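Local coordinates for protein tRNA (guanine(6)-N2)-methyltransferase (Thermus thermophilus, PDB 3TMA) that catalyses the S-adenosyl-L-methionine-dependent methylation of the N2 atom of guanosine at position 6 in tRNA(Phe), at residues A199-G204 / V273-A278; G310-L315 / V348-K353. All blocks are in the same frame, centred on the assembly; numbering follows the deposited sequence.

In the fold
Both contacts belong to the Rossmann-fold methyltransferase domain, which follows the N-terminal THUMP domain in the chain. Interaction 1 closes before interaction 2 opens, and their centres lie about 9 Å apart; both reach the same mixed seven-stranded sheet. Interaction 1 fixes the loop after helix 189-198 to strand 275-278; interaction 2 pairs strand 312-317 with strand 347-353. Strands 275-278 and 312-317 are themselves neighbours, joined by probable backbone hydrogen bonds of Ala314 to Ile276 and Ala278. Pairing turns from parallel to antiparallel at strand 312-317, in interaction 2. Asn279, a probable S-adenosyl-L-methionine-binding residue by similarity, directly follows strand 275-278.

Interaction 1: residues A199-G204 / V273-A278; sequences ADARPG and VDRILA
Arg275 reaches from strand 275-278 to the turn that ends helix 189-198, where its guanidinium meets two successive backbone carbonyls. Ala199 O and Asp200 O both lie near the guanidinium plane, at its edge. Arg275 NE approaches Ala199 O to 2.6 Å, but the N-H points well off the oxygen, at 127°, and the bond is weak despite its shortness. Asp200 O takes two more weak bonds, from Arg275 NE and Arg275 NH2, each 3.3 Å long. The far end of the group is held more firmly: Arg275 NH1 donates to Asp274 O at 2.9 Å, nearly straight at 166°, with the acceptor in the guanidinium plane. Three nitrogens are thus used, and bonds at both ends limit rotation of the group. A bend at chi2 folds the Arg275 chain and leaves its aliphatic part beside the loop, with Arg275 CG 4.0 Å from Ala201 CB. The Asp200 side chain lies beside that of Arg275, pointing the same way, with carboxylate and guanidinium planes 40° apart. Asp200 OD1 and Arg275 NH2, 4.1 Å apart, are too distant for a salt bridge, though their opposite charges probably attract; OD1 is modelled against Arg202 NH1, whose place is doubtful. Deeper in, Ala199 CB meets Leu277 CD2 at 3.7 Å. Leu277 also packs on Leu196 of the helix. Asp274, just before the strand, forms a salt bridge with Arg206. Asp200, with positive phi, leaves the helix in a Schellman motif. The two carbonyls that Arg275 meets lie at and just past the helix C-terminus, where the dipole would probably suit a positive charge. The loop between a helix and the next strand is thus held to a central parallel strand, as in the alpha/beta/alpha sandwich of a Rossmann-fold methyltransferase.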
loop_
_atom_site.group_PDB
_atom_site.type_symbol
_atom_site.label_atom_id
_atom_site.label_comp_id
_atom_site.label_asym_id
_atom_site.label_seq_id
_atom_site.Cartn_x
_atom_site.Cartn_y
_atom_site.Cartn_z
ATOM N N ALA A 199 -9.375 -8.559 7.399
ATOM C CA ALA A 199 -10.565 -9.438 7.454
ATOM C C ALA A 199 -10.203 -10.911 7.686
ATOM O O ALA A 199 -11.088 -11.765 7.837
ATOM C CB ALA A 199 -11.386 -9.315 6.172
ATOM N N ASP A 200 -8.908 -11.192 7.730
ATOM C CA ASP A 200 -8.395 -12.543 7.932
ATOM C C ASP A 200 -8.993 -13.478 6.868
ATOM O O ASP A 200 -9.537 -14.515 7.195
ATOM C CB ASP A 200 -8.755 -13.031 9.345
ATOM C CG ASP A 200 -8.057 -14.345 9.718
ATOM O OD1 ASP A 200 -8.693 -15.190 10.398
ATOM O OD2 ASP A 200 -6.896 -14.550 9.299
ATOM N N ALA A 201 -8.962 -13.067 5.603
ATOM C CA ALA A 201 -9.372 -13.947 4.499
ATOM C C ALA A 201 -8.251 -14.969 4.188
ATOM O O ALA A 201 -7.096 -14.584 4.109
ATOM C CB ALA A 201 -9.638 -13.139 3.267
ATOM N N ARG A 202 -8.612 -16.233 3.968
ATOM C CA ARG A 202 -7.645 -17.305 3.714
ATOM C C ARG A 202 -8.113 -18.131 2.525
ATOM O O ARG A 202 -9.311 -18.200 2.261
ATOM C CB ARG A 202 -7.535 -18.205 4.942
ATOM C CG ARG A 202 -6.791 -17.510 6.088
ATOM C CD ARG A 202 -6.519 -18.492 7.195
ATOM N NE ARG A 202 -7.755 -18.964 7.811
ATOM C CZ ARG A 202 -8.413 -18.295 8.754
ATOM N NH1 ARG A 202 -7.963 -17.112 9.156
ATOM N NH2 ARG A 202 -9.518 -18.798 9.292
ATOM N N PRO A 203 -7.169 -18.778 1.808
ATOM C CA PRO A 203 -7.512 -19.602 0.642
ATOM C C PRO A 203 -8.636 -20.604 0.932
ATOM O O PRO A 203 -8.587 -21.318 1.941
ATOM C CB PRO A 203 -6.192 -20.348 0.350
ATOM C CG PRO A 203 -5.144 -19.340 0.772
ATOM C CD PRO A 203 -5.707 -18.754 2.049
ATOM N N GLY A 204 -9.632 -20.663 0.051
ATOM C CA GLY A 204 -10.770 -21.555 0.265
ATOM C C GLY A 204 -12.026 -20.782 0.710
ATOM O O GLY A 204 -13.110 -21.294 0.576
ATOM N N VAL A 273 -21.354 -15.631 1.781
ATOM C CA VAL A 273 -19.900 -15.632 1.636
ATOM C C VAL A 273 -19.249 -15.611 3.033
ATOM O O VAL A 273 -19.961 -15.534 4.045
ATOM C CB VAL A 273 -19.379 -14.386 0.806
ATOM C CG1 VAL A 273 -19.889 -14.404 -0.622
ATOM C CG2 VAL A 273 -19.715 -13.086 1.511
ATOM N N ASP A 274 -17.914 -15.681 3.100
ATOM C CA ASP A 274 -17.242 -15.692 4.411
ATOM C C ASP A 274 -16.719 -14.305 4.771
ATOM O O ASP A 274 -16.537 -14.017 5.944
ATOM C CB ASP A 274 -16.071 -16.671 4.409
ATOM C CG ASP A 274 -16.530 -18.116 4.237
ATOM O OD1 ASP A 274 -17.200 -18.610 5.165
ATOM O OD2 ASP A 274 -16.256 -18.731 3.176
ATOM N N ARG A 275 -16.328 -13.538 3.743
ATOM C CA ARG A 275 -15.628 -12.269 3.927
ATOM C C ARG A 275 -16.159 -11.270 2.920
ATOM O O ARG A 275 -16.378 -11.612 1.745
ATOM C CB ARG A 275 -14.096 -12.441 3.690
ATOM C CG ARG A 275 -13.352 -13.406 4.680
ATOM C CD ARG A 275 -13.542 -12.895 6.137
ATOM N NE ARG A 275 -12.749 -13.689 7.092
ATOM C CZ ARG A 275 -13.230 -14.712 7.787
ATOM N NH1 ARG A 275 -14.504 -15.095 7.646
ATOM N NH2 ARG A 275 -12.442 -15.344 8.636
ATOM N N ILE A 276 -16.389 -10.039 3.365
ATOM C CA ILE A 276 -16.859 -8.969 2.469
ATOM C C ILE A 276 -15.877 -7.805 2.618
ATOM O O ILE A 276 -15.545 -7.399 3.739
ATOM C CB ILE A 276 -18.295 -8.504 2.862
ATOM C CG1 ILE A 276 -19.254 -9.695 2.726
ATOM C CG2 ILE A 276 -18.764 -7.308 2.000
ATOM C CD1 ILE A 276 -20.733 -9.349 3.141
ATOM N N LEU A 277 -15.312 -7.356 1.500
ATOM C CA LEU A 277 -14.288 -6.307 1.539
ATOM C C LEU A 277 -14.863 -5.104 0.808
ATOM O O LEU A 277 -15.101 -5.183 -0.393
ATOM C CB LEU A 277 -13.012 -6.787 0.797
ATOM C CG LEU A 277 -12.550 -8.210 1.167
ATOM C CD1 LEU A 277 -11.335 -8.647 0.296
ATOM C CD2 LEU A 277 -12.200 -8.310 2.661
ATOM N N ALA A 278 -15.143 -4.028 1.535
ATOM C CA ALA A 278 -16.106 -3.026 1.037
ATOM C C ALA A 278 -15.474 -1.625 1.037
ATOM O O ALA A 278 -14.920 -1.187 2.051
ATOM C CB ALA A 278 -17.335 -3.048 1.866
#

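Interaction 2: residues G310-L315 / V348-K353; sequences GGRVAL and VFVLEK
The guanidinium of Arg312 has Glu352 CB over one face, 4.2 Å above the plane but displaced from the centre of the group, while a water sits in plane at its edge; the Phe349 ring has Leu315 CD1 at its edge. Both pairs belong to an antiparallel ladder between strands 312-317 and 347-353, in the part of the Rossmann-fold methyltransferase sheet where parallel pairing gives way to antiparallel. Val313-Leu351 and Leu315-Phe349 are hydrogen-bonded pairs, and Arg312-Glu352 and Ala314-Val350 are non-hydrogen-bonded. Beyond the ladder, Gly310 N donates to Lys353 O at 2.8 Å.

Val313, Leu315, Phe349 and Leu351 share one face, where helix 320-326 packs on Leu315 and Phe349. Ala314 and Val350 lie on the other, against helix 189-198. Arg312 and Glu352 also lie there, their guanidinium and carboxylate planes 39° apart. Glu352 extends beyond CG (chi2 -177°), carrying OE1 to 3.2 Å from Arg312 NH2 in a salt bridge; Arg334 is a second partner of OE1. The water accepts from Arg312 NE at 2.8 Å and donates to Gly310 O at 2.7 Å, with a weak bond to Glu352 OE2.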
loop_
_atom_site.group_PDB
_atom_site.type_symbol
_atom_site.label_atom_id
_atom_site.label_comp_id
_atom_site.label_asym_id
_atom_site.label_seq_id
_atom_site.Cartn_x
_atom_site.Cartn_y
_atom_site.Cartn_z
ATOM N N GLY A 310 -19.696 -15.637 12.621
ATOM C CA GLY A 310 -18.231 -15.636 12.397
ATOM C C GLY A 310 -17.747 -15.020 11.086
ATOM O O GLY A 310 -16.573 -14.669 10.961
ATOM N N GLY A 311 -18.649 -14.805 10.125
ATOM C CA GLY A 311 -18.283 -14.108 8.873
ATOM C C GLY A 311 -17.819 -12.682 9.192
ATOM O O GLY A 311 -18.119 -12.176 10.275
ATOM N N ARG A 312 -17.007 -12.070 8.320
ATOM C CA ARG A 312 -16.388 -10.782 8.666
ATOM C C ARG A 312 -16.480 -9.802 7.504
ATOM O O ARG A 312 -16.580 -10.227 6.357
ATOM C CB ARG A 312 -14.921 -10.959 9.088
ATOM C CG ARG A 312 -14.738 -11.732 10.398
ATOM C CD ARG A 312 -13.302 -11.714 10.933
ATOM N NE ARG A 312 -13.298 -12.208 12.309
ATOM C CZ ARG A 312 -12.763 -11.579 13.360
ATOM N NH1 ARG A 312 -12.048 -10.467 13.200
ATOM N NH2 ARG A 312 -12.889 -12.104 14.581
ATOM N N VAL A 313 -16.581 -8.499 7.825
ATOM C CA VAL A 313 -16.531 -7.427 6.831
ATOM C C VAL A 313 -15.323 -6.552 7.157
ATOM O O VAL A 313 -15.093 -6.229 8.315
ATOM C CB VAL A 313 -17.816 -6.518 6.877
ATOM C CG1 VAL A 313 -17.838 -5.563 5.694
ATOM C CG2 VAL A 313 -19.085 -7.358 6.862
ATOM N N ALA A 314 -14.510 -6.212 6.166
ATOM C CA ALA A 314 -13.530 -5.129 6.350
ATOM C C ALA A 314 -14.000 -3.966 5.479
ATOM O O ALA A 314 -14.224 -4.132 4.275
ATOM C CB ALA A 314 -12.100 -5.593 5.923
ATOM N N LEU A 315 -14.168 -2.830 6.083
ATOM C CA LEU A 315 -14.649 -1.738 5.318
ATOM C C LEU A 315 -13.919 -0.443 5.503
ATOM O O LEU A 315 -13.445 -0.144 6.549
ATOM C CB LEU A 315 -16.174 -1.586 5.402
ATOM C CG LEU A 315 -16.898 -0.749 6.442
ATOM C CD1 LEU A 315 -16.474 0.741 6.309
ATOM C CD2 LEU A 315 -18.377 -0.919 6.129
ATOM N N VAL A 348 -10.504 2.056 8.709
ATOM C CA VAL A 348 -10.890 0.670 8.336
ATOM C C VAL A 348 -11.576 0.060 9.569
ATOM O O VAL A 348 -11.031 0.097 10.694
ATOM C CB VAL A 348 -9.687 -0.243 7.952
ATOM C CG1 VAL A 348 -10.179 -1.712 7.718
ATOM C CG2 VAL A 348 -8.983 0.282 6.650
ATOM N N PHE A 349 -12.776 -0.462 9.370
ATOM C CA PHE A 349 -13.454 -1.198 10.450
ATOM C C PHE A 349 -13.517 -2.659 10.073
ATOM O O PHE A 349 -13.747 -2.959 8.912
ATOM C CB PHE A 349 -14.893 -0.656 10.566
ATOM C CG PHE A 349 -14.963 0.762 11.118
ATOM C CD1 PHE A 349 -14.463 1.066 12.370
ATOM C CD2 PHE A 349 -15.581 1.773 10.409
ATOM C CE1 PHE A 349 -14.553 2.397 12.919
ATOM C CE2 PHE A 349 -15.700 3.086 10.976
ATOM C CZ PHE A 349 -15.163 3.377 12.220
ATOM N N VAL A 350 -13.281 -3.548 11.027
ATOM C CA VAL A 350 -13.563 -4.955 10.844
ATOM C C VAL A 350 -14.769 -5.308 11.704
ATOM O O VAL A 350 -14.752 -5.098 12.921
ATOM C CB VAL A 350 -12.347 -5.861 11.243
ATOM C CG1 VAL A 350 -12.673 -7.349 10.972
ATOM C CG2 VAL A 350 -11.139 -5.443 10.369
ATOM N N LEU A 351 -15.791 -5.859 11.059
ATOM C CA LEU A 351 -17.019 -6.282 11.732
ATOM C C LEU A 351 -17.101 -7.798 11.673
ATOM O O LEU A 351 -16.658 -8.411 10.694
ATOM C CB LEU A 351 -18.244 -5.684 11.023
ATOM C CG LEU A 351 -18.149 -4.199 10.648
ATOM C CD1 LEU A 351 -19.248 -3.833 9.671
ATOM C CD2 LEU A 351 -18.189 -3.288 11.868
ATOM N N GLU A 352 -17.620 -8.402 12.735
ATOM C CA GLU A 352 -17.872 -9.828 12.749
ATOM C C GLU A 352 -19.359 -10.055 13.043
ATOM O O GLU A 352 -19.931 -9.459 13.964
ATOM C CB GLU A 352 -17.014 -10.547 13.818
ATOM C CG GLU A 352 -17.302 -12.053 13.867
ATOM C CD GLU A 352 -16.521 -12.817 14.954
ATOM O OE1 GLU A 352 -15.864 -12.180 15.803
ATOM O OE2 GLU A 352 -16.605 -14.072 14.988
ATOM N N LYS A 353 -19.989 -10.902 12.242
ATOM C CA LYS A 353 -21.332 -11.332 12.565
ATOM C C LYS A 353 -21.348 -12.244 13.791
ATOM O O LYS A 353 -20.731 -13.323 13.773
ATOM C CB LYS A 353 -21.931 -12.094 11.401
ATOM C CG LYS A 353 -23.319 -12.665 11.725
ATOM C CD LYS A 353 -24.050 -13.012 10.410
ATOM C CE LYS A 353 -25.472 -13.515 10.698
ATOM N NZ LYS A 353 -26.239 -13.749 9.401
HETATM O O HOH W 1 -14.792 -14.493 12.933
#